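Long-range contacts in BspA (BspA_V) (Streptococcus agalactiae serotype III, PDB 5DZ8), which is a cell wall-anchored adhesin of the antigen I/II type, represented here by its variable domain, and probably helps the bacterium attach to its targets: residues A[74-79]-A[127-132]; A[91-96]-A[153-158]. All coordinates share one frame; numbering follows the deposited sequence.

Interaction 1. Residues A[74-79]-A[127-132]; sequences DSVTLY and LQLNLK
Strands 74-79 and 127-132 run antiparallel, their short axes 146° apart, with V76 and L127 as a hydrogen-bonded pair and S75 and Q128 as the neighbouring non-hydrogen-bonded pair. V76 N donates to L127 O at 3.0 Å, and V76 O accepts from L127 N in return. Further along, the carbonyl of D74 takes two bonds. L129 N reaches D74 O at 2.9 Å. N130 N binds the same oxygen. Both donors come from the same face of the carbonyl plane, and N130 N stands well above it.

V76, L127 and L129 carry the apolar packing. The side chains of V76 and L129 cross obliquely, and CD1 of L129 lies 3.9 Å from V76 CG1. With chi1 at 55°, V76 CG1 lies between N and C, and this branch is the one that meets L129 CD1. The same L129 CD1 lies over the backbone of S75, 3.7 Å from its carbonyl carbon. CB of L127 meets V76 CG1 from the other strand at 4.2 Å. L78 CD2 makes a looser contact with L127 CD1 at 4.4 Å. F147 of strand 144-167 touches L78 and L127, and V146 touches L129, so that strand covers this leucine-rich face.

S75 and Q128 share the other face. S75 CB packs against L127 O at 3.3 Å, while S75 OG bonds to N58. The bend at chi2 (-76°) brings Q128 CD over toward S75, with NE2 4.0 Å from S75 CB. D74 OD2 bonds to H60 on strand 47-63, and a water links D74 OD1 to L131 O across the contact.

The arrangement is an antiparallel ladder at one edge of the domain's six-stranded sheet, bulged on both strands: D74 and S75 stand opposite the single residue N58 (classic bulge), N130 and L131 opposite V73 (G1 bulge), with N130 left-handed.

Interaction 2. Residues A[91-96]-A[153-158]; sequences AVNQNI and WVHDTH
N95 pairs with V154 as a hydrogen-bonded pair and I96 with W153 as a non-hydrogen-bonded pair, joining strand 94-101 to strand 144-167 in the three-stranded antiparallel sheet of the variable domain. The chain enters through a type I beta turn from A91 to Q94.

Two backbone hydrogen bonds join N95 and V154. N95 N donates to V154 O at 2.8 Å, and V154 N donates to N95 O. Two CA-H...O contacts flank them, from Q94 CA to V154 O and from W153 CA to N95 O. W153, V154, H155 and H158 form an antiparallel ladder with a strand of the second subunit, and the sheet continues across the interface. H155 also meets W153 of that subunit, with the ring planes at about 60°.

The apolar contact is made by I96 and W153. I96 runs alongside the indole in the same direction. I96 CG1 sits over one face of the indole and makes a CH-pi contact, 3.6 Å from the centroid of the six-membered ring. I96 CD1 reaches the rim atom CH2.

Q94 lies across both W153 and H155. Its CB touches W153 CE3 at 3.5 Å. Its amide plane is only 12° from the W153 ring plane, and NE2 lies near W153 CB and CE3. OE1 turns to H155 CB, 3.3 Å away.

N93 and H155 meet beside the turn. N93 CG is anti to the backbone N (chi1 -174°), and the side chain crosses H155 at about a right angle. N93 ND2 stands over one face of the imidazole, nearer the ring's edge than its centre, with H155 NE2 3.1 Å away.

How the interactions relate
Interactions 1 and 2 belong to different sheets of the same variable domain, on opposite sides of the chain's centre. Their centres lie 34 Å apart and their nearest atoms about 17 Å, with no direct touch. The chain connects them twice. Strand 69-85 is followed by strand 94-101, and strand 119-135 by strand 144-167, so the segments alternate along the sequence. Strand 144-167 also joins them in space: F147 and V146 cover the leucines of interaction 1, and residues 153-158, further along the same interrupted strand, supply one side of interaction 2. Both contacts are within one chain; the second subunit touches interaction 2 but not the segments of interaction 1.

Interaction 1. Residues A[74-79]-A[127-132]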
loop_
_atom_site.group_PDB
_atom_site.type_symbol
_atom_site.label_atom_id
_atom_site.label_comp_id
_atom_site.label_asym_id
_atom_site.label_seq_id
_atom_site.Cartn_x
_atom_site.Cartn_y
_atom_site.Cartn_z
ATOM N N ASP A 74 -10.454 9.328 -29.858
ATOM C CA ASP A 74 -10.825 10.627 -29.301
ATOM C C ASP A 74 -10.686 10.654 -27.801
ATOM O O ASP A 74 -9.962 11.507 -27.271
ATOM C CB ASP A 74 -12.225 11.018 -29.740
ATOM C CG ASP A 74 -12.324 11.163 -31.259
ATOM O OD1 ASP A 74 -11.461 11.878 -31.846
ATOM O OD2 ASP A 74 -13.213 10.505 -31.877
ATOM N N SER A 75 -11.293 9.677 -27.133
ATOM C CA SER A 75 -11.245 9.593 -25.704
ATOM C C SER A 75 -11.614 8.199 -25.241
ATOM O O SER A 75 -11.973 7.370 -26.044
ATOM C CB SER A 75 -12.244 10.602 -25.163
ATOM O OG SER A 75 -13.558 10.187 -25.551
ATOM N N VAL A 76 -11.588 7.978 -23.931
ATOM C CA VAL A 76 -12.038 6.742 -23.363
ATOM C C VAL A 76 -12.859 7.006 -22.101
ATOM O O VAL A 76 -12.456 7.804 -21.267
ATOM C CB VAL A 76 -10.880 5.789 -23.058
ATOM C CG1 VAL A 76 -9.815 6.435 -22.171
ATOM C CG2 VAL A 76 -11.414 4.514 -22.422
ATOM N N THR A 77 -14.021 6.345 -21.998
ATOM C CA THR A 77 -14.900 6.599 -20.922
ATOM C C THR A 77 -14.938 5.392 -20.035
ATOM O O THR A 77 -15.102 4.299 -20.527
ATOM C CB THR A 77 -16.312 6.924 -21.440
ATOM O OG1 THR A 77 -16.239 8.127 -22.196
ATOM C CG2 THR A 77 -17.260 7.167 -20.264
ATOM N N LEU A 78 -14.777 5.588 -18.736
ATOM C CA LEU A 78 -15.062 4.542 -17.774
ATOM C C LEU A 78 -16.472 4.706 -17.180
ATOM O O LEU A 78 -16.804 5.770 -16.678
ATOM C CB LEU A 78 -14.039 4.525 -16.653
ATOM C CG LEU A 78 -12.561 4.176 -16.950
ATOM C CD1 LEU A 78 -12.344 2.890 -17.756
ATOM C CD2 LEU A 78 -11.870 5.325 -17.641
ATOM N N TYR A 79 -17.244 3.623 -17.194
ATOM C CA TYR A 79 -18.600 3.609 -16.683
ATOM C C TYR A 79 -18.619 3.130 -15.250
ATOM O O TYR A 79 -18.859 3.917 -14.342
ATOM C CB TYR A 79 -19.502 2.719 -17.538
ATOM C CG TYR A 79 -19.714 3.155 -18.990
ATOM C CD1 TYR A 79 -19.648 4.479 -19.388
ATOM C CD2 TYR A 79 -20.070 2.209 -19.956
ATOM C CE1 TYR A 79 -19.846 4.836 -20.713
ATOM C CE2 TYR A 79 -20.302 2.561 -21.273
ATOM C CZ TYR A 79 -20.177 3.866 -21.651
ATOM O OH TYR A 79 -20.411 4.157 -22.951
ATOM N N LEU A 127 -11.746 10.503 -20.287
ATOM C CA LEU A 127 -10.403 10.959 -20.368
ATOM C C LEU A 127 -10.070 11.200 -21.832
ATOM O O LEU A 127 -10.108 10.279 -22.666
ATOM C CB LEU A 127 -9.473 9.892 -19.829
ATOM C CG LEU A 127 -9.855 9.108 -18.559
ATOM C CD1 LEU A 127 -8.667 8.275 -18.096
ATOM C CD2 LEU A 127 -10.322 9.970 -17.415
ATOM N N GLN A 128 -9.704 12.430 -22.150
ATOM C CA GLN A 128 -9.396 12.827 -23.535
ATOM C C GLN A 128 -8.037 12.261 -23.978
ATOM O O GLN A 128 -7.135 12.187 -23.213
ATOM C CB GLN A 128 -9.459 14.344 -23.700
ATOM C CG GLN A 128 -10.835 14.924 -23.395
ATOM C CD GLN A 128 -11.858 14.682 -24.499
ATOM O OE1 GLN A 128 -11.569 14.798 -25.683
ATOM N NE2 GLN A 128 -13.068 14.361 -24.104
ATOM N N LEU A 129 -7.960 11.810 -25.214
ATOM C CA LEU A 129 -6.785 11.185 -25.746
ATOM C C LEU A 129 -6.391 11.943 -26.971
ATOM O O LEU A 129 -5.249 12.261 -27.083
ATOM C CB LEU A 129 -7.068 9.686 -26.121
ATOM C CG LEU A 129 -7.478 8.792 -24.958
ATOM C CD1 LEU A 129 -7.981 7.447 -25.408
ATOM C CD2 LEU A 129 -6.324 8.617 -23.996
ATOM N N ASN A 130 -7.315 12.166 -27.910
ATOM C CA ASN A 130 -7.003 12.860 -29.197
ATOM C C ASN A 130 -5.800 12.306 -29.902
ATOM O O ASN A 130 -4.802 12.989 -30.096
ATOM C CB ASN A 130 -6.776 14.353 -28.993
ATOM C CG ASN A 130 -7.959 15.016 -28.337
ATOM O OD1 ASN A 130 -9.086 14.912 -28.820
ATOM N ND2 ASN A 130 -7.725 15.634 -27.209
ATOM N N LEU A 131 -5.901 11.036 -30.237
ATOM C CA LEU A 131 -4.825 10.346 -30.899
ATOM C C LEU A 131 -5.321 10.043 -32.285
ATOM O O LEU A 131 -6.539 9.969 -32.523
ATOM C CB LEU A 131 -4.473 9.093 -30.152
ATOM C CG LEU A 131 -4.141 9.254 -28.680
ATOM C CD1 LEU A 131 -4.231 7.884 -28.043
ATOM C CD2 LEU A 131 -2.755 9.842 -28.453
ATOM N N LYS A 132 -4.373 9.924 -33.208
ATOM C CA LYS A 132 -4.679 9.625 -34.621
ATOM C C LYS A 132 -3.612 8.649 -35.136
ATOM O O LYS A 132 -2.417 8.862 -34.913
ATOM C CB LYS A 132 -4.690 10.902 -35.421
ATOM C CG LYS A 132 -4.792 10.730 -36.923
ATOM C CD LYS A 132 -5.218 12.032 -37.607
ATOM C CE LYS A 132 -4.058 12.891 -38.071
ATOM N NZ LYS A 132 -3.799 12.828 -39.562
HETATM O O HOH W 1 -8.549 12.008 -32.190
#

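Interaction 2. Residues A[91-96]-A[153-158]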
loop_
_atom_site.group_PDB
_atom_site.type_symbol
_atom_site.label_atom_id
_atom_site.label_comp_id
_atom_site.label_asym_id
_atom_site.label_seq_id
_atom_site.Cartn_x
_atom_site.Cartn_y
_atom_site.Cartn_z
ATOM N N ALA A 91 -7.183 -14.030 4.066
ATOM C CA ALA A 91 -6.072 -13.120 4.400
ATOM C C ALA A 91 -6.664 -11.916 5.152
ATOM O O ALA A 91 -6.588 -10.789 4.664
ATOM N N VAL A 92 -7.200 -12.164 6.356
ATOM C CA VAL A 92 -8.265 -11.318 6.992
ATOM C C VAL A 92 -7.769 -9.922 7.439
ATOM O O VAL A 92 -8.585 -8.989 7.602
ATOM C CB VAL A 92 -8.993 -12.062 8.183
ATOM C CG1 VAL A 92 -10.317 -11.375 8.568
ATOM C CG2 VAL A 92 -9.233 -13.558 7.879
ATOM N N ASN A 93 -6.445 -9.789 7.614
ATOM C CA ASN A 93 -5.785 -8.500 7.884
ATOM C C ASN A 93 -5.319 -7.698 6.629
ATOM O O ASN A 93 -4.735 -6.607 6.751
ATOM C CB ASN A 93 -4.584 -8.765 8.791
ATOM C CG ASN A 93 -3.905 -7.489 9.265
ATOM O OD1 ASN A 93 -4.533 -6.424 9.394
ATOM N ND2 ASN A 93 -2.606 -7.589 9.513
ATOM N N GLN A 94 -5.540 -8.249 5.437
ATOM C CA GLN A 94 -5.166 -7.581 4.205
ATOM C C GLN A 94 -6.402 -6.907 3.585
ATOM O O GLN A 94 -7.538 -7.355 3.759
ATOM C CB GLN A 94 -4.467 -8.534 3.221
ATOM C CG GLN A 94 -2.985 -8.863 3.522
ATOM C CD GLN A 94 -2.106 -8.965 2.250
ATOM O OE1 GLN A 94 -1.173 -8.170 2.020
ATOM N NE2 GLN A 94 -2.432 -9.929 1.401
ATOM N N ASN A 95 -6.153 -5.794 2.905
ATOM C CA ASN A 95 -7.167 -5.036 2.226
ATOM C C ASN A 95 -6.790 -4.852 0.793
ATOM O O ASN A 95 -5.643 -5.018 0.439
ATOM C CB ASN A 95 -7.371 -3.695 2.883
ATOM C CG ASN A 95 -8.161 -3.833 4.146
ATOM O OD1 ASN A 95 -9.243 -4.459 4.166
ATOM N ND2 ASN A 95 -7.617 -3.295 5.228
ATOM N N ILE A 96 -7.794 -4.547 -0.020
ATOM C CA ILE A 96 -7.635 -4.394 -1.443
ATOM C C ILE A 96 -7.795 -2.935 -1.776
ATOM O O ILE A 96 -8.617 -2.249 -1.198
ATOM C CB ILE A 96 -8.680 -5.227 -2.171
ATOM C CG1 ILE A 96 -8.534 -6.689 -1.745
ATOM C CG2 ILE A 96 -8.516 -5.100 -3.682
ATOM C CD1 ILE A 96 -9.816 -7.492 -1.832
ATOM N N TRP A 153 -2.952 -5.545 -2.963
ATOM C CA TRP A 153 -3.179 -6.087 -1.605
ATOM C C TRP A 153 -2.368 -5.270 -0.580
ATOM O O TRP A 153 -1.160 -5.126 -0.730
ATOM C CB TRP A 153 -2.770 -7.579 -1.514
ATOM C CG TRP A 153 -3.820 -8.545 -1.978
ATOM C CD1 TRP A 153 -3.820 -9.268 -3.146
ATOM C CD2 TRP A 153 -5.053 -8.883 -1.301
ATOM N NE1 TRP A 153 -4.971 -10.030 -3.227
ATOM C CE2 TRP A 153 -5.734 -9.813 -2.107
ATOM C CE3 TRP A 153 -5.638 -8.480 -0.103
ATOM C CZ2 TRP A 153 -6.949 -10.364 -1.738
ATOM C CZ3 TRP A 153 -6.859 -9.020 0.263
ATOM C CH2 TRP A 153 -7.500 -9.952 -0.555
ATOM N N VAL A 154 -3.025 -4.734 0.439
ATOM C CA VAL A 154 -2.376 -3.927 1.478
ATOM C C VAL A 154 -2.455 -4.625 2.824
ATOM O O VAL A 154 -3.521 -4.996 3.257
ATOM C CB VAL A 154 -3.043 -2.555 1.585
ATOM C CG1 VAL A 154 -2.390 -1.715 2.677
ATOM C CG2 VAL A 154 -2.945 -1.861 0.230
ATOM N N HIS A 155 -1.315 -4.803 3.473
ATOM C CA HIS A 155 -1.213 -5.366 4.831
ATOM C C HIS A 155 -0.582 -4.307 5.759
ATOM O O HIS A 155 0.629 -4.070 5.708
ATOM C CB HIS A 155 -0.332 -6.594 4.797
ATOM C CG HIS A 155 -0.220 -7.311 6.101
ATOM N ND1 HIS A 155 -0.543 -8.644 6.235
ATOM C CD2 HIS A 155 0.215 -6.906 7.314
ATOM C CE1 HIS A 155 -0.322 -9.028 7.477
ATOM N NE2 HIS A 155 0.131 -7.990 8.153
ATOM N N ASP A 156 -1.420 -3.715 6.606
ATOM C CA ASP A 156 -1.085 -2.581 7.437
ATOM C C ASP A 156 -1.053 -3.022 8.894
ATOM O O ASP A 156 -2.123 -3.147 9.500
ATOM C CB ASP A 156 -2.137 -1.497 7.282
ATOM C CG ASP A 156 -1.950 -0.637 6.016
ATOM O OD1 ASP A 156 -0.889 -0.679 5.346
ATOM O OD2 ASP A 156 -2.899 0.107 5.672
ATOM N N THR A 157 0.151 -3.286 9.435
ATOM C CA THR A 157 0.349 -3.458 10.891
ATOM C C THR A 157 0.608 -2.080 11.565
ATOM O O THR A 157 1.746 -1.626 11.660
ATOM C CB THR A 157 1.501 -4.437 11.195
ATOM O OG1 THR A 157 1.300 -5.678 10.506
ATOM C CG2 THR A 157 1.597 -4.730 12.700
ATOM N N HIS A 158 -0.459 -1.400 11.987
ATOM C CA HIS A 158 -0.386 -0.092 12.644
ATOM C C HIS A 158 -0.423 -0.232 14.170
ATOM O O HIS A 158 -1.392 -0.739 14.729
ATOM C CB HIS A 158 -1.499 0.801 12.136
ATOM C CG HIS A 158 -1.239 1.294 10.756
ATOM N ND1 HIS A 158 -1.571 2.563 10.342
ATOM C CD2 HIS A 158 -0.581 0.714 9.719
ATOM C CE1 HIS A 158 -1.158 2.736 9.099
ATOM N NE2 HIS A 158 -0.548 1.629 8.701
#